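Local coordinates for tyrocidine synthetase 3 (Brevibacillus brevis, PDB 2JGP), which helps build the antibiotic tyrocidine as a nonribosomal peptide synthetase, here a peptidyl carrier domain joined to a condensation domain that forms peptide bonds, at residues M125-K130 with C447-F452; E236-Y241 with M442-C447. All blocks are in the same frame, centred on the assembly; numbering follows the deposited sequence.

Contact 1 of 2, residues M125-K130 with C447-F452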
loop_
_atom_site.group_PDB
_atom_site.type_symbol
_atom_site.label_atom_id
_atom_site.label_comp_id
_atom_site.label_asym_id
_atom_site.label_seq_id
_atom_site.Cartn_x
_atom_site.Cartn_y
_atom_site.Cartn_z
ATOM N N MET A 125 -14.528 -9.722 -15.580
ATOM C CA MET A 125 -15.146 -10.724 -14.724
ATOM C C MET A 125 -16.075 -11.570 -15.570
ATOM O O MET A 125 -16.902 -11.029 -16.304
ATOM C CB MET A 125 -15.936 -10.035 -13.613
ATOM C CG MET A 125 -16.577 -10.978 -12.613
ATOM S SD MET A 125 -17.016 -10.116 -11.092
ATOM C CE MET A 125 -18.082 -8.826 -11.735
ATOM N N LEU A 126 -15.918 -12.889 -15.484
ATOM C CA LEU A 126 -16.844 -13.821 -16.124
ATOM C C LEU A 126 -18.048 -14.032 -15.210
ATOM O O LEU A 126 -17.895 -14.466 -14.061
ATOM C CB LEU A 126 -16.166 -15.169 -16.406
ATOM C CG LEU A 126 -17.062 -16.255 -17.020
ATOM C CD1 LEU A 126 -17.593 -15.817 -18.383
ATOM C CD2 LEU A 126 -16.320 -17.580 -17.131
ATOM N N ILE A 127 -19.236 -13.722 -15.725
ATOM C CA ILE A 127 -20.481 -13.904 -14.987
ATOM C C ILE A 127 -21.300 -14.998 -15.659
ATOM O O ILE A 127 -21.712 -14.849 -16.809
ATOM C CB ILE A 127 -21.315 -12.610 -14.940
ATOM C CG1 ILE A 127 -20.508 -11.476 -14.296
ATOM C CG2 ILE A 127 -22.617 -12.845 -14.169
ATOM C CD1 ILE A 127 -21.254 -10.156 -14.224
ATOM N N GLU A 128 -21.521 -16.091 -14.932
ATOM C CA GLU A 128 -22.296 -17.220 -15.429
ATOM C C GLU A 128 -23.585 -17.352 -14.624
ATOM O O GLU A 128 -23.556 -17.673 -13.435
ATOM C CB GLU A 128 -21.470 -18.504 -15.347
ATOM C CG GLU A 128 -20.405 -18.600 -16.430
ATOM C CD GLU A 128 -19.268 -19.539 -16.070
ATOM O OE1 GLU A 128 -18.592 -19.299 -15.044
ATOM O OE2 GLU A 128 -19.038 -20.507 -16.824
ATOM N N GLY A 129 -24.709 -17.091 -15.287
ATOM C CA GLY A 129 -26.017 -17.071 -14.639
ATOM C C GLY A 129 -26.974 -16.163 -15.386
ATOM O O GLY A 129 -26.683 -15.728 -16.500
ATOM N N LYS A 130 -28.107 -15.855 -14.760
ATOM C CA LYS A 130 -29.189 -15.134 -15.436
ATOM C C LYS A 130 -28.775 -13.719 -15.846
ATOM O O LYS A 130 -28.748 -13.406 -17.040
ATOM C CB LYS A 130 -30.450 -15.101 -14.562
ATOM C CG LYS A 130 -30.987 -16.476 -14.158
ATOM C CD LYS A 130 -31.308 -17.383 -15.352
ATOM C CE LYS A 130 -32.475 -16.858 -16.181
ATOM N NZ LYS A 130 -32.915 -17.847 -17.202
ATOM N N CYS A 447 -26.255 -15.994 -10.010
ATOM C CA CYS A 447 -25.045 -16.008 -10.841
ATOM C C CYS A 447 -23.796 -16.436 -10.074
ATOM O O CYS A 447 -23.792 -16.485 -8.844
ATOM C CB CYS A 447 -24.809 -14.622 -11.448
ATOM S SG CYS A 447 -26.047 -14.107 -12.651
ATOM N N THR A 448 -22.741 -16.743 -10.828
ATOM C CA THR A 448 -21.431 -17.073 -10.271
ATOM C C THR A 448 -20.358 -16.200 -10.924
ATOM O O THR A 448 -20.281 -16.113 -12.151
ATOM C CB THR A 448 -21.080 -18.554 -10.497
ATOM O OG1 THR A 448 -21.094 -18.845 -11.901
ATOM C CG2 THR A 448 -22.078 -19.455 -9.787
ATOM N N LEU A 449 -19.533 -15.564 -10.097
ATOM C CA LEU A 449 -18.533 -14.607 -10.565
ATOM C C LEU A 449 -17.137 -15.224 -10.544
ATOM O O LEU A 449 -16.764 -15.888 -9.579
ATOM C CB LEU A 449 -18.553 -13.361 -9.679
ATOM C CG LEU A 449 -19.929 -12.760 -9.373
ATOM C CD1 LEU A 449 -19.784 -11.530 -8.493
ATOM C CD2 LEU A 449 -20.677 -12.421 -10.654
ATOM N N ALA A 450 -16.366 -14.996 -11.605
ATOM C CA ALA A 450 -15.008 -15.531 -11.698
ATOM C C ALA A 450 -14.161 -14.712 -12.671
ATOM O O ALA A 450 -14.697 -13.909 -13.429
ATOM C CB ALA A 450 -15.051 -16.989 -12.133
ATOM N N PRO A 451 -12.829 -14.904 -12.643
ATOM C CA PRO A 451 -11.950 -14.219 -13.595
ATOM C C PRO A 451 -12.189 -14.645 -15.044
ATOM O O PRO A 451 -12.615 -15.774 -15.291
ATOM C CB PRO A 451 -10.545 -14.645 -13.148
ATOM C CG PRO A 451 -10.705 -15.131 -11.754
ATOM C CD PRO A 451 -12.060 -15.743 -11.709
ATOM N N PHE A 452 -11.917 -13.741 -15.984
ATOM C CA PHE A 452 -12.049 -14.037 -17.409
ATOM C C PHE A 452 -10.682 -14.104 -18.085
ATOM O O PHE A 452 -10.346 -15.113 -18.708
ATOM C CB PHE A 452 -12.930 -12.990 -18.097
ATOM C CG PHE A 452 -13.067 -13.198 -19.582
ATOM C CD1 PHE A 452 -13.620 -14.370 -20.083
ATOM C CD2 PHE A 452 -12.641 -12.225 -20.478
ATOM C CE1 PHE A 452 -13.745 -14.569 -21.451
ATOM C CE2 PHE A 452 -12.767 -12.417 -21.849
ATOM C CZ PHE A 452 -13.319 -13.591 -22.336
#
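Glu-128 and Thr-448 bond to each other three times as strands 125-129 and 447-451 run antiparallel. Glu-128 O accepts twice, from Thr-448 N at 2.9 Å and from Thr-448 OG1 at 3.1 Å. The hydroxyl can add this second bond because chi1 of 58° sets OG1 between the backbone N and the carbonyl carbon; it lies in the plane of the Glu-128 carbonyl, on a lone pair, whereas the amide comes in tilted from that plane. In return Glu-128 N reaches Thr-448 O in a nearly straight bond (176°). The next hydrogen-bonded pair, Leu-126 with Ala-450, is short in one direction, 2.6 Å from Leu-126 N to Ala-450 O. Between the two pairs, Ile-127 and Leu-449 lie side by side on the buried face, Ile-127 CG1 at 3.8 Å from Leu-449 CD2. From beyond the second pair Met-125 brings SD to 3.9 Å from Leu-449 CB. At the far end Gly-129 has no side chain to collide with Cys-447, and Gly-129 CA comes to 4.1 Å from Cys-447 CA; Cys-447 SG sits 3.5 Å from Gly-129 C. Farther out, strand 213-220 pairs with 123-129 through Tyr-214 and Leu-216, Phe-452 packs on helix 180-189, and helix 227-241 meets Met-125 through Leu-234. Strand 447-451 thus forms one border of a five-stranded mixed sheet. Reaching it from a strand of the other sheet and returning there afterwards is the crossover known as the latch in condensation domains.

Contact 2 of 2, residues E236-Y241 with M442-C447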
loop_
_atom_site.group_PDB
_atom_site.type_symbol
_atom_site.label_atom_id
_atom_site.label_comp_id
_atom_site.label_asym_id
_atom_site.label_seq_id
_atom_site.Cartn_x
_atom_site.Cartn_y
_atom_site.Cartn_z
ATOM N N GLU A 236 -19.296 -3.738 -3.195
ATOM C CA GLU A 236 -20.489 -2.902 -3.088
ATOM C C GLU A 236 -21.388 -3.006 -4.315
ATOM O O GLU A 236 -22.605 -2.868 -4.203
ATOM C CB GLU A 236 -20.108 -1.450 -2.812
ATOM C CG GLU A 236 -19.455 -1.268 -1.451
ATOM C CD GLU A 236 -19.306 0.174 -1.050
ATOM O OE1 GLU A 236 -19.555 1.057 -1.891
ATOM O OE2 GLU A 236 -18.929 0.427 0.112
ATOM N N TRP A 237 -20.791 -3.250 -5.482
ATOM C CA TRP A 237 -21.566 -3.493 -6.695
ATOM C C TRP A 237 -22.432 -4.747 -6.517
ATOM O O TRP A 237 -23.630 -4.734 -6.813
ATOM C CB TRP A 237 -20.648 -3.650 -7.912
ATOM C CG TRP A 237 -21.418 -3.917 -9.163
ATOM C CD1 TRP A 237 -22.017 -2.996 -9.964
ATOM C CD2 TRP A 237 -21.714 -5.200 -9.729
ATOM N NE1 TRP A 237 -22.664 -3.623 -11.004
ATOM C CE2 TRP A 237 -22.493 -4.976 -10.884
ATOM C CE3 TRP A 237 -21.395 -6.517 -9.375
ATOM C CZ2 TRP A 237 -22.955 -6.019 -11.689
ATOM C CZ3 TRP A 237 -21.853 -7.556 -10.181
ATOM C CH2 TRP A 237 -22.625 -7.296 -11.324
ATOM N N VAL A 238 -21.813 -5.820 -6.024
ATOM C CA VAL A 238 -22.506 -7.079 -5.734
ATOM C C VAL A 238 -23.649 -6.880 -4.737
ATOM O O VAL A 238 -24.750 -7.410 -4.929
ATOM C CB VAL A 238 -21.518 -8.140 -5.175
ATOM C CG1 VAL A 238 -22.262 -9.332 -4.581
ATOM C CG2 VAL A 238 -20.559 -8.596 -6.270
ATOM N N GLN A 239 -23.382 -6.121 -3.678
ATOM C CA GLN A 239 -24.398 -5.809 -2.668
ATOM C C GLN A 239 -25.540 -4.971 -3.250
ATOM O O GLN A 239 -26.715 -5.280 -3.034
ATOM C CB GLN A 239 -23.767 -5.077 -1.476
ATOM C CG GLN A 239 -22.939 -5.971 -0.563
ATOM C CD GLN A 239 -22.158 -5.182 0.474
ATOM O OE1 GLN A 239 -21.171 -4.523 0.152
ATOM N NE2 GLN A 239 -22.595 -5.249 1.726
ATOM N N LEU A 240 -25.189 -3.918 -3.988
ATOM C CA LEU A 240 -26.185 -3.034 -4.610
ATOM C C LEU A 240 -27.056 -3.756 -5.638
ATOM O O LEU A 240 -28.262 -3.511 -5.706
ATOM C CB LEU A 240 -25.514 -1.821 -5.259
ATOM C CG LEU A 240 -24.958 -0.782 -4.280
ATOM C CD1 LEU A 240 -24.020 0.185 -5.002
ATOM C CD2 LEU A 240 -26.080 -0.034 -3.562
ATOM N N TYR A 241 -26.448 -4.646 -6.425
ATOM C CA TYR A 241 -27.194 -5.478 -7.374
ATOM C C TYR A 241 -28.252 -6.329 -6.660
ATOM O O TYR A 241 -29.340 -6.549 -7.194
ATOM C CB TYR A 241 -26.245 -6.381 -8.170
ATOM C CG TYR A 241 -26.919 -7.163 -9.285
ATOM C CD1 TYR A 241 -26.909 -6.694 -10.600
ATOM C CD2 TYR A 241 -27.565 -8.373 -9.027
ATOM C CE1 TYR A 241 -27.527 -7.408 -11.625
ATOM C CE2 TYR A 241 -28.183 -9.090 -10.042
ATOM C CZ TYR A 241 -28.159 -8.603 -11.340
ATOM O OH TYR A 241 -28.770 -9.317 -12.351
ATOM N N MET A 442 -17.167 -15.027 -5.445
ATOM C CA MET A 442 -17.936 -14.472 -4.319
ATOM C C MET A 442 -19.452 -14.625 -4.486
ATOM O O MET A 442 -20.199 -14.487 -3.517
ATOM C CB MET A 442 -17.559 -13.005 -4.072
ATOM C CG MET A 442 -17.987 -12.021 -5.152
ATOM S SD MET A 442 -17.257 -10.392 -4.886
ATOM C CE MET A 442 -15.531 -10.728 -5.233
ATOM N N THR A 443 -19.892 -14.892 -5.717
ATOM C CA THR A 443 -21.265 -15.335 -6.022
ATOM C C THR A 443 -22.373 -14.284 -5.868
ATOM O O THR A 443 -22.263 -13.330 -5.095
ATOM C CB THR A 443 -21.674 -16.602 -5.207
ATOM O OG1 THR A 443 -21.915 -16.257 -3.836
ATOM C CG2 THR A 443 -20.595 -17.679 -5.291
ATOM N N LEU A 444 -23.443 -14.502 -6.630
ATOM C CA LEU A 444 -24.669 -13.708 -6.582
ATOM C C LEU A 444 -25.852 -14.665 -6.398
ATOM O O LEU A 444 -25.677 -15.881 -6.506
ATOM C CB LEU A 444 -24.824 -12.905 -7.878
ATOM C CG LEU A 444 -24.420 -11.431 -7.818
ATOM C CD1 LEU A 444 -22.958 -11.290 -7.445
ATOM C CD2 LEU A 444 -24.705 -10.752 -9.150
ATOM N N PRO A 445 -27.055 -14.129 -6.108
ATOM C CA PRO A 445 -28.230 -14.997 -5.960
ATOM C C PRO A 445 -28.460 -15.966 -7.127
ATOM O O PRO A 445 -28.708 -17.152 -6.897
ATOM C CB PRO A 445 -29.400 -14.001 -5.851
ATOM C CG PRO A 445 -28.841 -12.667 -6.233
ATOM C CD PRO A 445 -27.401 -12.718 -5.869
ATOM N N GLU A 446 -28.368 -15.463 -8.357
ATOM C CA GLU A 446 -28.650 -16.260 -9.553
ATOM C C GLU A 446 -27.428 -16.437 -10.464
ATOM O O GLU A 446 -27.555 -16.977 -11.565
ATOM C CB GLU A 446 -29.788 -15.607 -10.350
ATOM C CG GLU A 446 -31.114 -15.483 -9.593
ATOM C CD GLU A 446 -31.962 -16.748 -9.634
ATOM O OE1 GLU A 446 -31.450 -17.818 -10.028
ATOM O OE2 GLU A 446 -33.154 -16.668 -9.270
ATOM N N CYS A 447 -26.255 -15.994 -10.010
ATOM C CA CYS A 447 -25.045 -16.008 -10.841
ATOM C C CYS A 447 -23.796 -16.436 -10.074
ATOM O O CYS A 447 -23.792 -16.485 -8.844
ATOM C CB CYS A 447 -24.809 -14.622 -11.448
ATOM S SG CYS A 447 -26.047 -14.107 -12.651
#
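Leu-444 drives both of its methyl groups against the last turns of helix 227-241, and the close packing of this contact is concentrated there. CD1 meets Val-238 at both branches, 3.5 Å from Val-238 CG1 and 3.8 Å from Val-238 CG2. CD2 turns to the aromatic residues instead: it lies 3.7 Å from Tyr-241 CD2 and, more distantly, 4.4 Å from Trp-237 CZ3. The leucine side chain crosses that of Tyr-241 at about a right angle, and its chi1 of -100° is off the usual staggered values, a sign of a somewhat strained fit at most. Tyr-241 is fixed at its other end by a hydrogen bond between OH and Glu-132 N, just ahead of helix 133-146, while Trp-237 meets Phe-140 of that helix. Packing is looser at Met-442, whose SD lies 4.0 Å from Val-238 CG2 at the partly exposed margin of the contact. Thr-443 turns its side chain away from the helix and offers it only a carbonyl, its O 4.0 Å from Val-238 CG1. On the solvent side Pro-445 and Glu-446 form the exposed bend of the loop, which is drawn together by Leu-444 N bonded to Cys-447 O at 3.0 Å. The strand that follows carries the apolar layer onward to the sheet. The arrangement is that of the start of the latch crossover in a condensation domain, a loop that lays one leucine between helix 227-241 and the strand it is about to form.

Overall arrangement
Both contacts secure the same excursion of the chain, residues 442-452, to one half of the condensation domain, and Cys-447 belongs to both. In contact 1 the union is made by backbone hydrogen bonds at the border of a sheet, partly buried, with one face apolar and the other more polar. Contact 2 is more buried and smaller in area, and relies on aliphatic and aromatic side chains against helix 227-241. The two meet at Leu-449: its CD1 lies 3.4 Å from Leu-444 CD1 and 3.8 Å from Val-238 CG2, joining sheet, loop and helix in one apolar core. The centres of contacts 1 and 2 are about 10 Å apart.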